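Local coordinates for fructooligosaccharide ABC transporter substrate-binding protein FusA (Streptococcus pneumoniae, PDB 5G5Y) that binds short- and long-chain fructooligosaccharides, with a preference for tetrasaccharides and larger, and delivers them to the FusBC-MsmK ABC importer, at residues 121-126 and 337-342; 331-336 and 392-397. All coordinates share one frame; numbering follows the deposited sequence.

Interaction 1 of 2, residues 121-126 and 337-342; sequences WIEELG and QNNWGT. With ZN (zinc ion), chain J.
The indole of Trp121 has CB of Glu123 against one face, 3.3 Å above the plane and offset toward the rim, and meets the amide of Asn339 at its edge. The indole of Trp340 carries ND2 of Asn339 over the rim of one face; at its edge, in plane, sits a water, and Leu125 CD2 also comes up near the plane. Glu123 and Trp340 are substrate-binding residues of a solute-binding protein, and the contact lies at that fructooligosaccharide pocket, where strand 121-123 faces the last turn of helix 332-340.

Asn339 suits the middle because its amide both accepts and donates. CG stands anti to the backbone N (chi1 -164°), on the strand side, and the amide beyond it meets both partners. OD1 accepts the N-H of Trp121 NE1 at 2.9 Å; OD1 lies in the plane of the indole, but NE1 stands above the carbonyl plane of Asn339, 39° out of it. On the donor side, ND2 gives a nearly straight bond, 171° at the hydrogen, to the anti lone pair of Glu123 OE2 at 2.7 Å. The carboxylate and amide planes are turned steeply against each other, and the two side chains cross at about a right angle. The extended chain of Glu123 carries the carboxylate out to this bond. OE2 takes a second donor, a water, and the two would tend to stabilise its negative charge. Arg375, another substrate-binding residue, bonds the carbonyl of Asn339.

One residue further along, Glu124 OE1 binds a zinc ion at 2.1 Å, together with Lys102, Asp127 and a water. Back at the pocket, the water at the indole edge donates to Glu123 OE2 at 3.0 Å and accepts from Trp340 NE1 at 2.8 Å.

Interaction 2 of 2, residues 331-336 and 392-397; sequences APLQSV and GKVTTM
The N-terminal turn of helix 332-340 packs against the loop that leads from strand 384-386 to helix 399-412, and Val394 and Thr395 of that loop meet the helix side chains. Val394 presents both branches. Its CG1 lies 3.9 Å from Leu333 CD2 and also touches Val336 CG2. Its CG2 lies 4.0 Å from Pro332 CB. A branched residue suits this place because one side chain can touch three helix positions. Leu333 crosses it at a slant and also brings CD2 to 3.8 Å from the Val394 carbonyl oxygen.

Val336 and Thr395 reach toward each other tip to tip: Val336 CG1 is 3.6 Å from Thr395 OG1, and Val336 CG2 is 3.7 Å from Thr395 CG2. Both branches of the threonine thus meet the valine; OG1, besides touching CG1, donates to the carbonyl oxygen of Thr396 at 2.9 Å. Leu361 of strand 360-363 touches Leu333, Val336 and Thr395. With no hydrogen bond passing between the two segments, their contact rests on van der Waals contact, mostly between apolar carbons, and the hydroxyl of the buried Thr395 spends its proton within its own loop.

How the interactions relate
Both interactions use helix 332-340: 331-336 supplies its first turn to interaction 2, and 337-342 its last turn, 337-340, to interaction 1. Their centres lie about 8 Å apart, and the segments alternate along the chain. They touch directly where Leu125 CD2 packs 3.7 Å from Met397 CG, joining the strand's loop to the loop after strand 384-386. Interaction 1 holds the substrate-binding Glu123 and Trp340, whereas interaction 2 adjoins Trp340 but not Glu123: the side chain of Val336 is about 4 Å from that of Trp340 and about 9 Å from that of Glu123. Polar bonding at the pocket thus gives way to apolar contact toward the N-terminal end of the same helix.

Interaction 1 of 2, residues 121-126 and 337-342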
loop_
_atom_site.group_PDB
_atom_site.type_symbol
_atom_site.label_atom_id
_atom_site.label_comp_id
_atom_site.label_asym_id
_atom_site.label_seq_id
_atom_site.Cartn_x
_atom_site.Cartn_y
_atom_site.Cartn_z
ATOM N N TRP A 121 7.387 -7.239 8.207
ATOM C CA TRP A 121 6.001 -6.900 8.586
ATOM C C TRP A 121 5.075 -7.485 7.521
ATOM O O TRP A 121 5.242 -7.203 6.325
ATOM C CB TRP A 121 5.835 -5.382 8.677
ATOM C CG TRP A 121 4.430 -4.850 8.785
ATOM C CD1 TRP A 121 3.692 -4.714 9.932
ATOM C CD2 TRP A 121 3.636 -4.287 7.722
ATOM N NE1 TRP A 121 2.478 -4.114 9.638
ATOM C CE2 TRP A 121 2.432 -3.827 8.298
ATOM C CE3 TRP A 121 3.849 -4.088 6.349
ATOM C CZ2 TRP A 121 1.433 -3.226 7.543
ATOM C CZ3 TRP A 121 2.852 -3.496 5.598
ATOM C CH2 TRP A 121 1.650 -3.098 6.187
ATOM N N ILE A 122 4.088 -8.263 7.968
ATOM C CA ILE A 122 3.060 -8.833 7.124
ATOM C C ILE A 122 1.699 -8.433 7.699
ATOM O O ILE A 122 1.397 -8.728 8.870
ATOM C CB ILE A 122 3.156 -10.377 7.062
ATOM C CG1 ILE A 122 4.491 -10.849 6.430
ATOM C CG2 ILE A 122 1.992 -10.935 6.263
ATOM C CD1 ILE A 122 4.872 -12.292 6.747
ATOM N N GLU A 123 0.883 -7.784 6.877
ATOM C CA GLU A 123 -0.492 -7.427 7.253
ATOM C C GLU A 123 -1.429 -7.772 6.119
ATOM O O GLU A 123 -1.568 -6.995 5.144
ATOM C CB GLU A 123 -0.608 -5.945 7.595
ATOM C CG GLU A 123 -1.951 -5.481 8.137
ATOM C CD GLU A 123 -2.068 -3.953 8.191
ATOM O OE1 GLU A 123 -2.344 -3.334 7.133
ATOM O OE2 GLU A 123 -1.856 -3.344 9.270
ATOM N N GLU A 124 -2.107 -8.911 6.232
ATOM C CA GLU A 124 -3.107 -9.296 5.231
ATOM C C GLU A 124 -4.471 -8.739 5.632
ATOM O O GLU A 124 -4.939 -8.980 6.750
ATOM C CB GLU A 124 -3.169 -10.810 5.113
ATOM C CG GLU A 124 -1.838 -11.389 4.640
ATOM C CD GLU A 124 -1.950 -12.879 4.347
ATOM O OE1 GLU A 124 -2.965 -13.470 4.790
ATOM O OE2 GLU A 124 -1.031 -13.433 3.690
ATOM N N LEU A 125 -5.035 -7.876 4.777
ATOM C CA LEU A 125 -6.450 -7.431 4.911
ATOM C C LEU A 125 -7.113 -7.858 3.623
ATOM O O LEU A 125 -7.086 -7.146 2.595
ATOM C CB LEU A 125 -6.541 -5.930 5.133
ATOM C CG LEU A 125 -6.179 -5.454 6.529
ATOM C CD1 LEU A 125 -5.868 -3.971 6.509
ATOM C CD2 LEU A 125 -7.296 -5.787 7.508
ATOM N N GLY A 126 -7.617 -9.085 3.659
ATOM C CA GLY A 126 -7.980 -9.795 2.476
ATOM C C GLY A 126 -6.826 -10.504 1.811
ATOM O O GLY A 126 -5.686 -10.062 1.902
ATOM N N GLN A 337 -1.501 -6.991 18.417
ATOM C CA GLN A 337 -1.313 -5.847 19.329
ATOM C C GLN A 337 -0.136 -4.980 18.916
ATOM O O GLN A 337 -0.245 -3.732 18.889
ATOM C CB GLN A 337 -1.100 -6.341 20.753
ATOM C CG GLN A 337 -2.293 -7.027 21.350
ATOM C CD GLN A 337 -1.958 -7.615 22.695
ATOM O OE1 GLN A 337 -1.891 -6.888 23.665
ATOM N NE2 GLN A 337 -1.735 -8.937 22.748
ATOM N N ASN A 338 0.978 -5.608 18.532
ATOM C CA ASN A 338 2.145 -4.818 18.124
ATOM C C ASN A 338 1.818 -3.870 16.970
ATOM O O ASN A 338 2.298 -2.735 16.922
ATOM C CB ASN A 338 3.330 -5.705 17.744
ATOM C CG ASN A 338 3.942 -6.414 18.948
ATOM O OD1 ASN A 338 3.478 -6.271 20.086
ATOM N ND2 ASN A 338 4.965 -7.216 18.688
ATOM N N ASN A 339 0.965 -4.344 16.079
ATOM C CA ASN A 339 0.564 -3.592 14.897
ATOM C C ASN A 339 -0.417 -2.460 15.250
ATOM O O ASN A 339 -0.344 -1.387 14.672
ATOM C CB ASN A 339 -0.115 -4.535 13.904
ATOM C CG ASN A 339 -0.214 -3.953 12.484
ATOM O OD1 ASN A 339 0.766 -3.467 11.936
ATOM N ND2 ASN A 339 -1.386 -4.045 11.881
ATOM N N TRP A 340 -1.373 -2.745 16.130
ATOM C CA TRP A 340 -2.555 -1.889 16.276
ATOM C C TRP A 340 -2.824 -1.261 17.648
ATOM O O TRP A 340 -3.570 -0.274 17.706
ATOM C CB TRP A 340 -3.816 -2.639 15.812
ATOM C CG TRP A 340 -4.027 -2.695 14.343
ATOM C CD1 TRP A 340 -3.833 -1.671 13.433
ATOM C CD2 TRP A 340 -4.554 -3.794 13.590
ATOM N NE1 TRP A 340 -4.171 -2.096 12.148
ATOM C CE2 TRP A 340 -4.627 -3.383 12.218
ATOM C CE3 TRP A 340 -4.945 -5.087 13.917
ATOM C CZ2 TRP A 340 -5.046 -4.244 11.194
ATOM C CZ3 TRP A 340 -5.403 -5.926 12.887
ATOM C CH2 TRP A 340 -5.444 -5.495 11.556
ATOM N N GLY A 341 -2.313 -1.854 18.730
ATOM C CA GLY A 341 -2.573 -1.363 20.082
ATOM C C GLY A 341 -2.856 -2.467 21.059
ATOM O O GLY A 341 -2.604 -3.630 20.773
ATOM N N THR A 342 -3.393 -2.128 22.227
ATOM C CA THR A 342 -3.578 -3.150 23.236
ATOM C C THR A 342 -4.898 -2.987 24.029
ATOM O O THR A 342 -5.763 -2.231 23.641
ATOM C CB THR A 342 -2.302 -3.256 24.112
ATOM O OG1 THR A 342 -2.373 -4.419 24.944
ATOM C CG2 THR A 342 -2.094 -1.981 24.969
HETATM ZN ZN ZN J . -3.667 -15.230 3.809
HETATM O O HOH W 1 -3.805 -1.121 9.509
HETATM O O HOH W 2 -4.451 -16.505 5.587
#

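Interaction 2 of 2, residues 331-336 and 392-397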
loop_
_atom_site.group_PDB
_atom_site.type_symbol
_atom_site.label_atom_id
_atom_site.label_comp_id
_atom_site.label_asym_id
_atom_site.label_seq_id
_atom_site.Cartn_x
_atom_site.Cartn_y
_atom_site.Cartn_z
ATOM N N ALA A 331 3.889 -14.542 17.433
ATOM C CA ALA A 331 2.687 -15.158 18.010
ATOM C C ALA A 331 1.488 -14.295 17.579
ATOM O O ALA A 331 1.552 -13.060 17.677
ATOM C CB ALA A 331 2.781 -15.250 19.541
ATOM N N PRO A 332 0.420 -14.913 17.059
ATOM C CA PRO A 332 -0.714 -14.152 16.469
ATOM C C PRO A 332 -1.279 -13.003 17.343
ATOM O O PRO A 332 -1.421 -11.871 16.869
ATOM C CB PRO A 332 -1.766 -15.231 16.253
ATOM C CG PRO A 332 -0.944 -16.447 15.986
ATOM C CD PRO A 332 0.223 -16.371 16.913
ATOM N N LEU A 333 -1.571 -13.280 18.622
ATOM C CA LEU A 333 -2.099 -12.206 19.512
ATOM C C LEU A 333 -1.092 -11.073 19.723
ATOM O O LEU A 333 -1.463 -9.895 19.878
ATOM C CB LEU A 333 -2.537 -12.756 20.869
ATOM C CG LEU A 333 -3.986 -13.256 20.973
ATOM C CD1 LEU A 333 -4.134 -13.982 22.311
ATOM C CD2 LEU A 333 -5.024 -12.148 20.885
ATOM N N GLN A 334 0.189 -11.422 19.709
ATOM C CA GLN A 334 1.214 -10.446 19.885
ATOM C C GLN A 334 1.355 -9.609 18.608
ATOM O O GLN A 334 1.490 -8.399 18.707
ATOM C CB GLN A 334 2.551 -11.106 20.221
ATOM C CG GLN A 334 3.575 -10.106 20.757
ATOM C CD GLN A 334 3.225 -9.608 22.153
ATOM O OE1 GLN A 334 3.049 -10.394 23.061
ATOM N NE2 GLN A 334 3.074 -8.311 22.304
ATOM N N SER A 335 1.401 -10.261 17.435
ATOM C CA SER A 335 1.445 -9.529 16.172
ATOM C C SER A 335 0.311 -8.502 16.040
ATOM O O SER A 335 0.528 -7.370 15.614
ATOM C CB SER A 335 1.450 -10.480 14.985
ATOM O OG SER A 335 2.667 -11.158 14.881
ATOM N N VAL A 336 -0.905 -8.904 16.411
ATOM C CA VAL A 336 -2.033 -8.038 16.260
ATOM C C VAL A 336 -1.841 -6.794 17.146
ATOM O O VAL A 336 -1.972 -5.678 16.671
ATOM C CB VAL A 336 -3.360 -8.765 16.566
ATOM C CG1 VAL A 336 -4.518 -7.801 16.718
ATOM C CG2 VAL A 336 -3.642 -9.830 15.499
ATOM N N GLY A 392 -11.764 -12.991 13.005
ATOM C CA GLY A 392 -12.833 -13.823 13.561
ATOM C C GLY A 392 -12.359 -14.959 14.463
ATOM O O GLY A 392 -13.184 -15.749 14.969
ATOM N N LYS A 393 -11.048 -15.082 14.657
ATOM C CA LYS A 393 -10.461 -16.141 15.483
ATOM C C LYS A 393 -9.579 -15.511 16.556
ATOM O O LYS A 393 -9.804 -15.703 17.755
ATOM C CB LYS A 393 -9.663 -17.115 14.631
ATOM C CG LYS A 393 -10.457 -17.840 13.560
ATOM C CD LYS A 393 -9.682 -19.043 13.021
ATOM C CE LYS A 393 -10.261 -19.564 11.695
ATOM N NZ LYS A 393 -9.943 -18.701 10.502
ATOM N N VAL A 394 -8.597 -14.732 16.115
ATOM C CA VAL A 394 -7.651 -14.006 16.978
ATOM C C VAL A 394 -8.108 -12.586 17.274
ATOM O O VAL A 394 -7.879 -12.059 18.365
ATOM C CB VAL A 394 -6.268 -13.929 16.278
ATOM C CG1 VAL A 394 -5.229 -13.192 17.124
ATOM C CG2 VAL A 394 -5.769 -15.332 15.915
ATOM N N THR A 395 -8.701 -11.928 16.277
ATOM C CA THR A 395 -8.999 -10.551 16.355
ATOM C C THR A 395 -10.107 -10.188 15.382
ATOM O O THR A 395 -10.331 -10.879 14.392
ATOM C CB THR A 395 -7.723 -9.713 16.011
ATOM O OG1 THR A 395 -8.002 -8.339 16.198
ATOM C CG2 THR A 395 -7.261 -9.940 14.547
ATOM N N THR A 396 -10.775 -9.094 15.673
ATOM C CA THR A 396 -11.573 -8.404 14.687
ATOM C C THR A 396 -10.701 -7.625 13.717
ATOM O O THR A 396 -9.581 -7.245 14.027
ATOM C CB THR A 396 -12.559 -7.419 15.362
ATOM O OG1 THR A 396 -11.854 -6.581 16.280
ATOM C CG2 THR A 396 -13.625 -8.178 16.092
ATOM N N MET A 397 -11.252 -7.371 12.533
ATOM C CA MET A 397 -10.708 -6.403 11.588
ATOM C C MET A 397 -11.117 -4.985 11.964
ATOM O O MET A 397 -12.214 -4.778 12.371
ATOM C CB MET A 397 -11.307 -6.704 10.212
ATOM C CG MET A 397 -10.632 -6.002 9.084
ATOM S SD MET A 397 -11.304 -6.594 7.527
ATOM C CE MET A 397 -10.617 -8.234 7.405
#